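Local coordinates for protein bifunctional enzyme IspD/IspF (PDB 1W55) that catalyses two steps of isoprenoid precursor synthesis, cytidylyl transfer from CTP to methylerythritol phosphate and formation of methylerythritol cyclodiphosphate with release of CMP, at residues 96-109 / 182-194. Sequence-based numbering, arbitrary orientation.
Sequences DVARVLVSKNLFDR and FVEGEENARKLTF. With C (cytidine-5'-monophosphate), chain D; EDO (1,2-ethanediol), chain F.
Lys191 lays its CB over the centre of one face of the Arg99 guanidinium, 3.7 Å from CZ, while Ala189 O meets the edge: Arg99 NH1 donates to it at 2.8 Å, with O only 3° out of the guanidinium plane. Lys191 extends away from its backbone N (chi1 -177°), runs past Asp96, and with a bend at chi3 carries NZ to 2.8 Å from OP3 of the bound cytidine monophosphate. A 1,2-ethanediol, probably from crystallisation, bonds through O1 to Asp96, Arg99 and Lys191. This is the nucleotide site of a GT-A-type cytidylyltransferase; Lys191 is predicted to position methylerythritol phosphate. Asp96 OD2 holds the NE side of the Arg99 guanidinium, accepting from NE at 2.9 Å in a salt bridge, 17° out of the guanidinium plane, and Asp128 of the second subunit pairs with Arg99 NH2. Farther out, Leu192 N bonds to Ala98 O at 2.8 Å, fixing the backbone after Lys191. Glu186 closes on the start of helix 104-111 with both oxygens: OE2 takes Ser103 N on its syn lone pair (2.8 Å) and OE1 takes Ser103 OG (2.7 Å), the hydroxyl that also N-caps the helix through Leu106 N. Beyond this, Arg109 NH2 reaches Glu184 O at 2.9 Å, and Leu106 packs against Val183 and Ala189.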
loop_
_atom_site.group_PDB
_atom_site.type_symbol
_atom_site.label_atom_id
_atom_site.label_comp_id
_atom_site.label_asym_id
_atom_site.label_seq_id
_atom_site.Cartn_x
_atom_site.Cartn_y
_atom_site.Cartn_z
ATOM N N ASP A 96 -26.176 -14.424 14.126
ATOM C CA ASP A 96 -26.083 -15.053 12.807
ATOM C C ASP A 96 -24.607 -15.249 12.434
ATOM O O ASP A 96 -23.836 -14.303 12.536
ATOM C CB ASP A 96 -26.729 -14.145 11.755
ATOM C CG ASP A 96 -28.140 -13.668 12.143
ATOM O OD1 ASP A 96 -28.888 -14.400 12.828
ATOM O OD2 ASP A 96 -28.592 -12.568 11.777
ATOM N N VAL A 97 -24.198 -16.441 11.987
ATOM C CA VAL A 97 -22.805 -16.597 11.508
ATOM C C VAL A 97 -22.539 -15.744 10.290
ATOM O O VAL A 97 -21.399 -15.369 10.040
ATOM C CB VAL A 97 -22.364 -18.054 11.124
ATOM C CG1 VAL A 97 -21.956 -18.844 12.323
ATOM C CG2 VAL A 97 -23.391 -18.776 10.268
ATOM N N ALA A 98 -23.584 -15.451 9.524
ATOM C CA ALA A 98 -23.435 -14.680 8.296
ATOM C C ALA A 98 -23.117 -13.206 8.556
ATOM O O ALA A 98 -22.797 -12.474 7.625
ATOM C CB ALA A 98 -24.663 -14.835 7.400
ATOM N N ARG A 99 -23.193 -12.790 9.820
ATOM C CA ARG A 99 -22.675 -11.487 10.258
ATOM C C ARG A 99 -21.239 -11.675 10.757
ATOM O O ARG A 99 -20.989 -11.895 11.951
ATOM C CB ARG A 99 -23.561 -10.886 11.353
ATOM C CG ARG A 99 -24.949 -10.551 10.865
ATOM C CD ARG A 99 -25.857 -10.007 11.948
ATOM N NE ARG A 99 -27.263 -9.967 11.557
ATOM C CZ ARG A 99 -27.821 -9.007 10.817
ATOM N NH1 ARG A 99 -27.102 -7.979 10.383
ATOM N NH2 ARG A 99 -29.116 -9.066 10.526
ATOM N N VAL A 100 -20.300 -11.591 9.825
ATOM C CA VAL A 100 -18.959 -12.128 10.047
ATOM C C VAL A 100 -18.009 -11.193 10.782
ATOM O O VAL A 100 -17.267 -11.642 11.648
ATOM C CB VAL A 100 -18.317 -12.618 8.723
ATOM C CG1 VAL A 100 -17.057 -13.380 9.010
ATOM C CG2 VAL A 100 -19.272 -13.511 7.984
ATOM N N LEU A 101 -18.053 -9.907 10.454
ATOM C CA LEU A 101 -17.050 -8.952 10.924
ATOM C C LEU A 101 -17.495 -8.065 12.092
ATOM O O LEU A 101 -17.035 -6.921 12.216
ATOM C CB LEU A 101 -16.600 -8.059 9.766
ATOM C CG LEU A 101 -15.888 -8.693 8.560
ATOM C CD1 LEU A 101 -15.594 -7.623 7.509
ATOM C CD2 LEU A 101 -14.613 -9.420 8.966
ATOM N N VAL A 102 -18.372 -8.588 12.941
ATOM C CA VAL A 102 -18.838 -7.865 14.124
ATOM C C VAL A 102 -17.637 -7.397 14.943
ATOM O O VAL A 102 -16.773 -8.202 15.294
ATOM C CB VAL A 102 -19.764 -8.741 15.008
ATOM C CG1 VAL A 102 -20.070 -8.030 16.310
ATOM C CG2 VAL A 102 -21.065 -9.082 14.265
ATOM N N SER A 103 -17.591 -6.097 15.226
ATOM C CA SER A 103 -16.462 -5.473 15.926
ATOM C C SER A 103 -16.544 -5.610 17.443
ATOM O O SER A 103 -17.634 -5.748 18.012
ATOM C CB SER A 103 -16.377 -3.988 15.563
ATOM O OG SER A 103 -17.250 -3.231 16.386
ATOM N N LYS A 104 -15.383 -5.551 18.089
ATOM C CA LYS A 104 -15.282 -5.548 19.552
ATOM C C LYS A 104 -16.012 -4.345 20.151
ATOM O O LYS A 104 -16.574 -4.407 21.256
ATOM C CB LYS A 104 -13.804 -5.531 19.963
ATOM C CG LYS A 104 -13.540 -5.394 21.456
ATOM C CD LYS A 104 -14.157 -6.523 22.256
ATOM C CE LYS A 104 -13.757 -6.418 23.714
ATOM N NZ LYS A 104 -13.373 -7.760 24.218
ATOM N N ASN A 105 -15.990 -3.260 19.393
ATOM C CA ASN A 105 -16.656 -2.019 19.737
ATOM C C ASN A 105 -18.160 -2.211 19.936
ATOM O O ASN A 105 -18.701 -1.839 20.980
ATOM C CB ASN A 105 -16.393 -1.015 18.622
ATOM C CG ASN A 105 -16.701 0.394 19.024
ATOM O OD1 ASN A 105 -17.844 0.840 18.928
ATOM N ND2 ASN A 105 -15.671 1.127 19.449
ATOM N N LEU A 106 -18.828 -2.787 18.934
ATOM C CA LEU A 106 -20.264 -3.052 19.028
ATOM C C LEU A 106 -20.554 -3.979 20.195
ATOM O O LEU A 106 -21.519 -3.769 20.919
ATOM C CB LEU A 106 -20.829 -3.637 17.726
ATOM C CG LEU A 106 -22.286 -4.114 17.729
ATOM C CD1 LEU A 106 -23.247 -2.960 18.040
ATOM C CD2 LEU A 106 -22.642 -4.760 16.389
ATOM N N PHE A 107 -19.709 -4.988 20.376
ATOM C CA PHE A 107 -19.857 -5.923 21.489
ATOM C C PHE A 107 -19.902 -5.180 22.828
ATOM O O PHE A 107 -20.782 -5.438 23.648
ATOM C CB PHE A 107 -18.739 -6.972 21.484
ATOM C CG PHE A 107 -18.760 -7.894 22.679
ATOM C CD1 PHE A 107 -19.413 -9.121 22.618
ATOM C CD2 PHE A 107 -18.112 -7.541 23.863
ATOM C CE1 PHE A 107 -19.431 -9.969 23.714
ATOM C CE2 PHE A 107 -18.127 -8.381 24.965
ATOM C CZ PHE A 107 -18.791 -9.599 24.891
ATOM N N ASP A 108 -18.959 -4.254 23.023
ATOM C CA ASP A 108 -18.832 -3.491 24.270
ATOM C C ASP A 108 -20.062 -2.634 24.507
ATOM O O ASP A 108 -20.570 -2.554 25.625
ATOM C CB ASP A 108 -17.581 -2.599 24.238
ATOM C CG ASP A 108 -16.281 -3.395 24.326
ATOM O OD1 ASP A 108 -16.273 -4.499 24.930
ATOM O OD2 ASP A 108 -15.212 -2.989 23.818
ATOM N N ARG A 109 -20.540 -2.010 23.437
ATOM C CA ARG A 109 -21.745 -1.198 23.478
ATOM C C ARG A 109 -22.985 -1.985 23.929
ATOM O O ARG A 109 -23.859 -1.439 24.602
ATOM C CB ARG A 109 -21.993 -0.607 22.108
ATOM C CG ARG A 109 -21.260 0.676 21.852
ATOM C CD ARG A 109 -22.028 1.583 20.914
ATOM N NE ARG A 109 -22.326 0.943 19.629
ATOM C CZ ARG A 109 -21.450 0.843 18.639
ATOM N NH1 ARG A 109 -20.226 1.329 18.792
ATOM N NH2 ARG A 109 -21.787 0.264 17.494
ATOM N N PHE A 182 -32.180 -0.532 22.338
ATOM C CA PHE A 182 -31.561 -0.399 21.023
ATOM C C PHE A 182 -30.223 0.334 21.103
ATOM O O PHE A 182 -30.117 1.410 21.690
ATOM C CB PHE A 182 -32.501 0.297 20.037
ATOM C CG PHE A 182 -33.790 -0.445 19.808
ATOM C CD1 PHE A 182 -34.942 -0.104 20.523
ATOM C CD2 PHE A 182 -33.853 -1.499 18.894
ATOM C CE1 PHE A 182 -36.140 -0.796 20.327
ATOM C CE2 PHE A 182 -35.046 -2.195 18.693
ATOM C CZ PHE A 182 -36.196 -1.835 19.415
ATOM N N VAL A 183 -29.204 -0.271 20.507
ATOM C CA VAL A 183 -27.855 0.275 20.502
ATOM C C VAL A 183 -27.529 0.547 19.036
ATOM O O VAL A 183 -28.013 -0.173 18.165
ATOM C CB VAL A 183 -26.888 -0.755 21.165
ATOM C CG1 VAL A 183 -25.632 -0.999 20.347
ATOM C CG2 VAL A 183 -26.566 -0.351 22.584
ATOM N N GLU A 184 -26.752 1.586 18.742
ATOM C CA GLU A 184 -26.402 1.873 17.341
ATOM C C GLU A 184 -25.633 0.695 16.719
ATOM O O GLU A 184 -24.722 0.144 17.342
ATOM C CB GLU A 184 -25.618 3.194 17.224
ATOM C CG GLU A 184 -24.899 3.428 15.891
ATOM C CD GLU A 184 -25.794 3.971 14.774
ATOM O OE1 GLU A 184 -27.027 4.093 14.947
ATOM O OE2 GLU A 184 -25.250 4.290 13.698
ATOM N N GLY A 185 -26.029 0.298 15.509
ATOM C CA GLY A 185 -25.383 -0.803 14.810
ATOM C C GLY A 185 -24.151 -0.381 14.019
ATOM O O GLY A 185 -23.596 0.693 14.250
ATOM N N GLU A 186 -23.729 -1.217 13.074
ATOM C CA GLU A 186 -22.527 -0.940 12.280
ATOM C C GLU A 186 -22.552 -1.702 10.966
ATOM O O GLU A 186 -23.061 -2.832 10.898
ATOM C CB GLU A 186 -21.248 -1.294 13.063
ATOM C CG GLU A 186 -21.151 -2.763 13.474
ATOM C CD GLU A 186 -19.828 -3.153 14.121
ATOM O OE1 GLU A 186 -19.042 -2.264 14.539
ATOM O OE2 GLU A 186 -19.574 -4.370 14.217
ATOM N N GLU A 187 -21.994 -1.083 9.929
ATOM C CA GLU A 187 -21.849 -1.719 8.621
ATOM C C GLU A 187 -21.083 -3.051 8.679
ATOM O O GLU A 187 -21.347 -3.946 7.889
ATOM C CB GLU A 187 -21.182 -0.757 7.628
ATOM C CG GLU A 187 -22.127 0.117 6.796
ATOM C CD GLU A 187 -23.589 0.086 7.242
ATOM O OE1 GLU A 187 -23.926 0.737 8.256
ATOM O OE2 GLU A 187 -24.414 -0.571 6.565
ATOM N N ASN A 188 -20.159 -3.184 9.624
ATOM C CA ASN A 188 -19.422 -4.433 9.824
ATOM C C ASN A 188 -20.282 -5.598 10.354
ATOM O O ASN A 188 -19.836 -6.749 10.371
ATOM C CB ASN A 188 -18.246 -4.202 10.781
ATOM C CG ASN A 188 -16.897 -4.061 10.058
ATOM O OD1 ASN A 188 -16.838 -3.762 8.858
ATOM N ND2 ASN A 188 -15.807 -4.273 10.801
ATOM N N ALA A 189 -21.495 -5.296 10.820
ATOM C CA ALA A 189 -22.378 -6.332 11.335
ATOM C C ALA A 189 -23.435 -6.749 10.311
ATOM O O ALA A 189 -24.329 -7.510 10.634
ATOM C CB ALA A 189 -23.009 -5.903 12.651
ATOM N N ARG A 190 -23.318 -6.249 9.079
ATOM C CA ARG A 190 -24.189 -6.652 7.978
ATOM C C ARG A 190 -24.203 -8.168 7.820
ATOM O O ARG A 190 -23.196 -8.832 8.064
ATOM C CB ARG A 190 -23.752 -6.018 6.646
ATOM C CG ARG A 190 -24.258 -6.802 5.389
ATOM C CD ARG A 190 -23.739 -6.328 4.021
ATOM N NE ARG A 190 -23.968 -4.902 3.796
ATOM C CZ ARG A 190 -25.100 -4.374 3.330
ATOM N NH1 ARG A 190 -26.135 -5.152 3.028
ATOM N NH2 ARG A 190 -25.193 -3.057 3.170
ATOM N N LYS A 191 -25.348 -8.696 7.388
ATOM C CA LYS A 191 -25.516 -10.127 7.175
ATOM C C LYS A 191 -25.276 -10.494 5.714
ATOM O O LYS A 191 -25.941 -9.973 4.814
ATOM C CB LYS A 191 -26.916 -10.547 7.616
ATOM C CG LYS A 191 -27.214 -12.039 7.525
ATOM C CD LYS A 191 -28.493 -12.393 8.283
ATOM C CE LYS A 191 -29.733 -11.934 7.535
ATOM N NZ LYS A 191 -30.945 -11.887 8.413
ATOM N N LEU A 192 -24.315 -11.379 5.478
ATOM C CA LEU A 192 -24.110 -11.910 4.137
ATOM C C LEU A 192 -25.337 -12.740 3.727
ATOM O O LEU A 192 -25.641 -13.783 4.320
ATOM C CB LEU A 192 -22.806 -12.707 4.055
ATOM C CG LEU A 192 -22.504 -13.546 2.811
ATOM C CD1 LEU A 192 -22.403 -12.691 1.560
ATOM C CD2 LEU A 192 -21.217 -14.343 3.007
ATOM N N THR A 193 -26.062 -12.235 2.738
ATOM C CA THR A 193 -27.313 -12.854 2.305
ATOM C C THR A 193 -27.315 -13.102 0.803
ATOM O O THR A 193 -27.651 -14.195 0.348
ATOM C CB THR A 193 -28.512 -11.968 2.711
ATOM O OG1 THR A 193 -28.595 -11.910 4.136
ATOM C CG2 THR A 193 -29.843 -12.624 2.302
ATOM N N PHE A 194 -26.926 -12.071 0.053
ATOM C CA PHE A 194 -26.902 -12.108 -1.400
ATOM C C PHE A 194 -25.461 -12.155 -1.882
ATOM O O PHE A 194 -24.559 -11.636 -1.219
ATOM C CB PHE A 194 -27.605 -10.867 -1.975
ATOM C CG PHE A 194 -28.976 -10.615 -1.392
ATOM C CD1 PHE A 194 -29.150 -9.703 -0.350
ATOM C CD2 PHE A 194 -30.093 -11.284 -1.889
ATOM C CE1 PHE A 194 -30.425 -9.469 0.198
ATOM C CE2 PHE A 194 -31.366 -11.057 -1.354
ATOM C CZ PHE A 194 -31.532 -10.149 -0.309
HETATM O OP3 C D . -31.357 -14.533 7.611
HETATM P P C D . -31.989 -15.838 8.030
HETATM O OP1 C D . -32.161 -16.798 6.881
HETATM O OP2 C D . -33.180 -15.695 8.949
HETATM O "O5'" C D . -30.846 -16.579 8.893
HETATM C "C5'" C D . -30.305 -16.009 10.075
HETATM C "C4'" C D . -29.338 -16.993 10.734
HETATM O "O4'" C D . -30.034 -18.110 11.302
HETATM C "C3'" C D . -28.324 -17.560 9.760
HETATM O "O3'" C D . -27.058 -17.476 10.387
HETATM C "C2'" C D . -28.722 -19.007 9.568
HETATM O "O2'" C D . -27.609 -19.864 9.338
HETATM C "C1'" C D . -29.426 -19.329 10.876
HETATM N N1 C D . -30.453 -20.350 10.675
HETATM C C2 C D . -30.439 -21.485 11.503
HETATM O O2 C D . -29.560 -21.608 12.398
HETATM N N3 C D . -31.384 -22.429 11.319
HETATM C C4 C D . -32.326 -22.307 10.345
HETATM N N4 C D . -33.261 -23.279 10.176
HETATM C C5 C D . -32.349 -21.190 9.517
HETATM C C6 C D . -31.384 -20.208 9.707
HETATM C C1 EDO F . -31.787 -11.162 12.437
HETATM O O1 EDO F . -31.031 -11.412 11.262
HETATM C C2 EDO F . -31.772 -9.680 12.746
HETATM O O2 EDO F . -32.121 -8.967 11.582
HETATM O O HOH W 1 -19.320 -0.141 15.871
#